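Local atomic coordinates of GTPase-activating protein skywalker (Drosophila melanogaster, PDB entry 5HJQ), a protein that activates the GTPase activity of Rab35, binds phosphoinositides through its TBC domain and regulates synaptic vesicle protein turnover by way of endosomal trafficking. Residues 78-90 / 105-119. Numbering follows the deposited sequence.
Sequences ALRSYTEIQQLLQ and SWPINSPIRAQLWPM
The ring of Tyr-82 lies across Gln-115, whose CB stands over the middle of one face, 3.5 Å from the ring centroid and only 7° off the normal. This CH-pi contact illustrates how an aromatic side chain can take a leading part in joining two helices. Tyr-82 carries CG anti to its own N (chi1 168°), which lays the ring along helix 113-119 while CB rests on CG1 of Ile-112, 3.6 Å away. The Gln-115 chain crosses the ring at about a right angle, its amide turned 36° from the ring plane.

Met-119 comes at the same ring obliquely: its SD stands 4.9 Å from the centroid of the Tyr-82 ring, a Met-aromatic contact, and its CE touches CE1 of Tyr-82. A bend at the last torsion folds the methyl back, and the side chain enters as a knob into the hole formed by Tyr-82, Ile-85, Gln-86 and Leu-89. Leu-89 and Met-119 reach toward each other, CD2 of Leu-89 touching CG of Met-119 at 3.6 Å.

In the loop before helix 113-119, Trp-106 donates from NE1 to Arg-80 O at 2.8 Å, a nearly straight bond lying close to the indole plane. CD1 of Ile-112 covers a face of this indole toward its rim, and Ile-85 CD1 approaches CZ2 of Trp-106 at 3.8 Å. On the far side of its segment, Arg-113 grips the carbonyls of Trp-106 and Pro-107 and makes a salt bridge with Asp-292 of helix 284-297.

With an alanine at Tyr-82 the ring over Gln-115 CB would go, which would probably open a gap there and leave the Met-119 sulfur without its aromatic partner. The chemistry thus divides the work: apolar and aromatic contacts join the nearly parallel helices, while one directional indole bond holds the chain leading into helix 82-90 to the loop before helix 113-119, within the TBC domain.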
loop_
_atom_site.group_PDB
_atom_site.type_symbol
_atom_site.label_atom_id
_atom_site.label_comp_id
_atom_site.label_asym_id
_atom_site.label_seq_id
_atom_site.Cartn_x
_atom_site.Cartn_y
_atom_site.Cartn_z
ATOM N N ALA A 78 22.805 10.213 -12.550
ATOM C CA ALA A 78 21.713 11.179 -12.580
ATOM C C ALA A 78 20.361 10.474 -12.565
ATOM O O ALA A 78 20.195 9.418 -13.175
ATOM C CB ALA A 78 21.830 12.075 -13.801
ATOM N N LEU A 79 19.398 11.065 -11.866
ATOM C CA LEU A 79 18.064 10.489 -11.763
ATOM C C LEU A 79 17.136 11.057 -12.833
ATOM O O LEU A 79 17.370 12.148 -13.351
ATOM C CB LEU A 79 17.487 10.737 -10.368
ATOM C CG LEU A 79 18.304 10.146 -9.215
ATOM C CD1 LEU A 79 17.648 10.422 -7.871
ATOM C CD2 LEU A 79 18.506 8.655 -9.413
ATOM N N ARG A 80 16.089 10.308 -13.165
ATOM C CA ARG A 80 15.121 10.745 -14.165
ATOM C C ARG A 80 14.260 11.876 -13.607
ATOM O O ARG A 80 14.198 12.073 -12.393
ATOM C CB ARG A 80 14.244 9.573 -14.615
ATOM C CG ARG A 80 14.960 8.565 -15.508
ATOM C CD ARG A 80 15.517 9.233 -16.756
ATOM N NE ARG A 80 14.778 8.863 -17.961
ATOM C CZ ARG A 80 15.017 7.772 -18.684
ATOM N NH1 ARG A 80 15.989 6.940 -18.334
ATOM N NH2 ARG A 80 14.288 7.520 -19.764
ATOM N N SER A 81 13.598 12.619 -14.490
ATOM C CA SER A 81 12.794 13.764 -14.067
ATOM C C SER A 81 11.325 13.588 -14.437
ATOM O O SER A 81 10.979 12.740 -15.261
ATOM C CB SER A 81 13.331 15.059 -14.684
ATOM O OG SER A 81 12.895 15.202 -16.025
ATOM N N TYR A 82 10.469 14.408 -13.833
ATOM C CA TYR A 82 9.027 14.329 -14.057
ATOM C C TYR A 82 8.633 14.504 -15.519
ATOM O O TYR A 82 7.872 13.704 -16.064
ATOM C CB TYR A 82 8.294 15.376 -13.218
ATOM C CG TYR A 82 6.849 15.539 -13.628
ATOM C CD1 TYR A 82 5.921 14.539 -13.371
ATOM C CD2 TYR A 82 6.417 16.679 -14.294
ATOM C CE1 TYR A 82 4.598 14.675 -13.753
ATOM C CE2 TYR A 82 5.096 16.825 -14.681
ATOM C CZ TYR A 82 4.192 15.820 -14.409
ATOM O OH TYR A 82 2.878 15.958 -14.791
ATOM N N THR A 83 9.145 15.559 -16.146
ATOM C CA THR A 83 8.760 15.899 -17.510
ATOM C C THR A 83 9.189 14.820 -18.498
ATOM O O THR A 83 8.494 14.567 -19.483
ATOM C CB THR A 83 9.355 17.256 -17.942
ATOM O OG1 THR A 83 10.784 17.165 -17.992
ATOM C CG2 THR A 83 8.957 18.343 -16.957
ATOM N N GLU A 84 10.330 14.190 -18.233
ATOM C CA GLU A 84 10.794 13.072 -19.048
ATOM C C GLU A 84 9.751 11.963 -19.072
ATOM O O GLU A 84 9.348 11.492 -20.135
ATOM C CB GLU A 84 12.119 12.517 -18.520
ATOM C CG GLU A 84 13.299 13.463 -18.624
ATOM C CD GLU A 84 14.580 12.852 -18.074
ATOM O OE1 GLU A 84 14.997 11.789 -18.583
ATOM O OE2 GLU A 84 15.160 13.429 -17.129
ATOM N N ILE A 85 9.313 11.564 -17.882
ATOM C CA ILE A 85 8.350 10.481 -17.720
ATOM C C ILE A 85 6.980 10.834 -18.302
ATOM O O ILE A 85 6.327 9.989 -18.921
ATOM C CB ILE A 85 8.201 10.103 -16.230
ATOM C CG1 ILE A 85 9.534 9.584 -15.686
ATOM C CG2 ILE A 85 7.115 9.057 -16.039
ATOM C CD1 ILE A 85 9.612 9.543 -14.178
ATOM N N GLN A 86 6.553 12.080 -18.110
ATOM C CA GLN A 86 5.274 12.539 -18.650
ATOM C C GLN A 86 5.250 12.427 -20.170
ATOM O O GLN A 86 4.225 12.085 -20.764
ATOM C CB GLN A 86 4.991 13.983 -18.234
ATOM C CG GLN A 86 3.619 14.480 -18.659
ATOM C CD GLN A 86 3.550 15.992 -18.763
ATOM O OE1 GLN A 86 4.561 16.684 -18.626
ATOM N NE2 GLN A 86 2.352 16.513 -19.011
ATOM N N GLN A 87 6.387 12.721 -20.793
ATOM C CA GLN A 87 6.532 12.577 -22.235
ATOM C C GLN A 87 6.339 11.122 -22.642
ATOM O O GLN A 87 5.492 10.808 -23.480
ATOM C CB GLN A 87 7.904 13.073 -22.688
ATOM C CG GLN A 87 8.235 12.740 -24.132
ATOM C CD GLN A 87 9.672 13.068 -24.490
ATOM O OE1 GLN A 87 9.944 13.648 -25.542
ATOM N NE2 GLN A 87 10.599 12.699 -23.612
ATOM N N LEU A 88 7.131 10.244 -22.033
ATOM C CA LEU A 88 7.048 8.808 -22.275
ATOM C C LEU A 88 5.627 8.302 -22.067
ATOM O O LEU A 88 5.152 7.434 -22.799
ATOM C CB LEU A 88 8.008 8.052 -21.353
ATOM C CG LEU A 88 9.494 8.411 -21.422
ATOM C CD1 LEU A 88 10.243 7.743 -20.293
ATOM C CD2 LEU A 88 10.095 8.018 -22.757
ATOM N N LEU A 89 4.951 8.856 -21.066
ATOM C CA LEU A 89 3.583 8.462 -20.755
ATOM C C LEU A 89 2.626 8.855 -21.874
ATOM O O LEU A 89 1.788 8.053 -22.290
ATOM C CB LEU A 89 3.131 9.085 -19.435
ATOM C CG LEU A 89 2.246 8.180 -18.575
ATOM C CD1 LEU A 89 3.027 6.960 -18.122
ATOM C CD2 LEU A 89 1.684 8.934 -17.380
ATOM N N GLN A 90 2.747 10.088 -22.358
ATOM C CA GLN A 90 1.911 10.552 -23.460
ATOM C C GLN A 90 2.208 9.747 -24.721
ATOM O O GLN A 90 1.301 9.414 -25.485
ATOM C CB GLN A 90 2.122 12.044 -23.724
ATOM C CG GLN A 90 1.306 12.573 -24.895
ATOM C CD GLN A 90 1.979 13.727 -25.618
ATOM O OE1 GLN A 90 2.801 14.442 -25.044
ATOM N NE2 GLN A 90 1.628 13.912 -26.887
ATOM N N SER A 105 15.596 5.733 -7.584
ATOM C CA SER A 105 15.332 5.918 -6.165
ATOM C C SER A 105 15.413 7.389 -5.772
ATOM O O SER A 105 16.338 7.802 -5.070
ATOM C CB SER A 105 16.316 5.095 -5.332
ATOM O OG SER A 105 16.051 5.231 -3.948
ATOM N N TRP A 106 14.444 8.175 -6.236
ATOM C CA TRP A 106 14.351 9.582 -5.868
ATOM C C TRP A 106 14.307 9.726 -4.354
ATOM O O TRP A 106 13.594 8.982 -3.681
ATOM C CB TRP A 106 13.113 10.230 -6.489
ATOM C CG TRP A 106 13.089 10.194 -7.984
ATOM C CD1 TRP A 106 13.839 10.952 -8.833
ATOM C CD2 TRP A 106 12.256 9.370 -8.809
ATOM N NE1 TRP A 106 13.532 10.647 -10.137
ATOM C CE2 TRP A 106 12.563 9.678 -10.149
ATOM C CE3 TRP A 106 11.281 8.406 -8.546
ATOM C CZ2 TRP A 106 11.930 9.054 -11.222
ATOM C CZ3 TRP A 106 10.657 7.783 -9.614
ATOM C CH2 TRP A 106 10.983 8.111 -10.934
ATOM N N PRO A 107 15.082 10.678 -3.811
ATOM C CA PRO A 107 15.153 10.892 -2.362
ATOM C C PRO A 107 13.792 11.239 -1.767
ATOM O O PRO A 107 12.859 11.568 -2.497
ATOM C CB PRO A 107 16.128 12.067 -2.227
ATOM C CG PRO A 107 16.938 12.033 -3.480
ATOM C CD PRO A 107 15.994 11.570 -4.545
ATOM N N ILE A 108 13.692 11.166 -0.444
ATOM C CA ILE A 108 12.435 11.395 0.255
ATOM C C ILE A 108 11.975 12.856 0.160
ATOM O O ILE A 108 10.790 13.156 0.315
ATOM C CB ILE A 108 12.562 10.972 1.742
ATOM C CG1 ILE A 108 11.195 10.935 2.427
ATOM C CG2 ILE A 108 13.536 11.877 2.481
ATOM C CD1 ILE A 108 10.230 9.978 1.785
ATOM N N ASN A 109 12.911 13.757 -0.126
ATOM C CA ASN A 109 12.617 15.189 -0.149
ATOM C C ASN A 109 12.353 15.710 -1.565
ATOM O O ASN A 109 11.841 16.817 -1.743
ATOM C CB ASN A 109 13.766 15.962 0.511
ATOM C CG ASN A 109 13.651 17.471 0.330
ATOM O OD1 ASN A 109 14.105 18.037 -0.673
ATOM N ND2 ASN A 109 13.020 18.127 1.297
ATOM N N SER A 110 12.666 14.886 -2.563
ATOM C CA SER A 110 12.499 15.263 -3.966
ATOM C C SER A 110 11.118 15.846 -4.269
ATOM O O SER A 110 10.102 15.330 -3.812
ATOM C CB SER A 110 12.755 14.056 -4.868
ATOM O OG SER A 110 12.454 14.364 -6.218
ATOM N N PRO A 111 11.082 16.938 -5.044
ATOM C CA PRO A 111 9.819 17.599 -5.375
ATOM C C PRO A 111 9.081 16.911 -6.521
ATOM O O PRO A 111 8.002 17.360 -6.905
ATOM C CB PRO A 111 10.263 19.006 -5.781
ATOM C CG PRO A 111 11.612 18.792 -6.380
ATOM C CD PRO A 111 12.244 17.666 -5.585
ATOM N N ILE A 112 9.652 15.834 -7.054
ATOM C CA ILE A 112 9.089 15.186 -8.236
ATOM C C ILE A 112 7.753 14.507 -7.927
ATOM O O ILE A 112 6.886 14.409 -8.793
ATOM C CB ILE A 112 10.065 14.142 -8.837
ATOM C CG1 ILE A 112 9.612 13.731 -10.241
ATOM C CG2 ILE A 112 10.195 12.918 -7.930
ATOM C CD1 ILE A 112 10.383 12.555 -10.819
ATOM N N ARG A 113 7.578 14.064 -6.686
ATOM C CA ARG A 113 6.397 13.289 -6.327
ATOM C C ARG A 113 5.149 14.156 -6.292
ATOM O O ARG A 113 4.046 13.674 -6.552
ATOM C CB ARG A 113 6.606 12.592 -4.984
ATOM C CG ARG A 113 7.646 11.499 -5.065
ATOM C CD ARG A 113 7.591 10.550 -3.883
ATOM N NE ARG A 113 8.515 9.441 -4.092
ATOM C CZ ARG A 113 9.818 9.501 -3.845
ATOM N NH1 ARG A 113 10.353 10.615 -3.364
ATOM N NH2 ARG A 113 10.586 8.443 -4.071
ATOM N N ALA A 114 5.331 15.439 -5.993
ATOM C CA ALA A 114 4.233 16.396 -6.051
ATOM C C ALA A 114 3.617 16.411 -7.447
ATOM O O ALA A 114 2.428 16.685 -7.614
ATOM C CB ALA A 114 4.713 17.784 -5.664
ATOM N N GLN A 115 4.436 16.097 -8.448
ATOM C CA GLN A 115 3.972 16.030 -9.827
ATOM C C GLN A 115 3.832 14.596 -10.340
ATOM O O GLN A 115 2.899 14.291 -11.081
ATOM C CB GLN A 115 4.919 16.811 -10.742
ATOM C CG GLN A 115 4.789 18.325 -10.637
ATOM C CD GLN A 115 5.678 19.052 -11.626
ATOM O OE1 GLN A 115 5.222 19.486 -12.685
ATOM N NE2 GLN A 115 6.955 19.188 -11.286
ATOM N N LEU A 116 4.764 13.725 -9.961
ATOM C CA LEU A 116 4.789 12.356 -10.477
ATOM C C LEU A 116 3.553 11.556 -10.075
ATOM O O LEU A 116 2.912 10.927 -10.917
ATOM C CB LEU A 116 6.050 11.627 -10.003
ATOM C CG LEU A 116 6.216 10.166 -10.430
ATOM C CD1 LEU A 116 6.048 10.011 -11.935
ATOM C CD2 LEU A 116 7.572 9.633 -9.985
ATOM N N TRP A 117 3.216 11.590 -8.791
ATOM C CA TRP A 117 2.124 10.766 -8.273
ATOM C C TRP A 117 0.721 11.155 -8.764
ATOM O O TRP A 117 -0.071 10.268 -9.086
ATOM C CB TRP A 117 2.149 10.762 -6.743
ATOM C CG TRP A 117 3.195 9.855 -6.173
ATOM C CD1 TRP A 117 4.160 9.181 -6.862
ATOM C CD2 TRP A 117 3.368 9.508 -4.796
ATOM N NE1 TRP A 117 4.928 8.437 -5.996
ATOM C CE2 TRP A 117 4.462 8.623 -4.722
ATOM C CE3 TRP A 117 2.709 9.866 -3.617
ATOM C CZ2 TRP A 117 4.913 8.092 -3.516
ATOM C CZ3 TRP A 117 3.152 9.331 -2.423
ATOM C CH2 TRP A 117 4.247 8.457 -2.380
ATOM N N PRO A 118 0.394 12.466 -8.817
ATOM C CA PRO A 118 -0.942 12.780 -9.344
ATOM C C PRO A 118 -1.144 12.329 -10.789
ATOM O O PRO A 118 -2.271 12.034 -11.191
ATOM C CB PRO A 118 -1.007 14.304 -9.244
ATOM C CG PRO A 118 -0.097 14.635 -8.126
ATOM C CD PRO A 118 1.038 13.660 -8.237
ATOM N N MET A 119 -0.061 12.271 -11.554
ATOM C CA MET A 119 -0.131 11.814 -12.934
ATOM C C MET A 119 -0.315 10.298 -13.023
ATOM O O MET A 119 -1.159 9.810 -13.779
ATOM C CB MET A 119 1.125 12.227 -13.696
ATOM C CG MET A 119 1.147 11.744 -15.131
ATOM S SD MET A 119 2.616 12.273 -16.033
ATOM C CE MET A 119 3.910 11.451 -15.105
#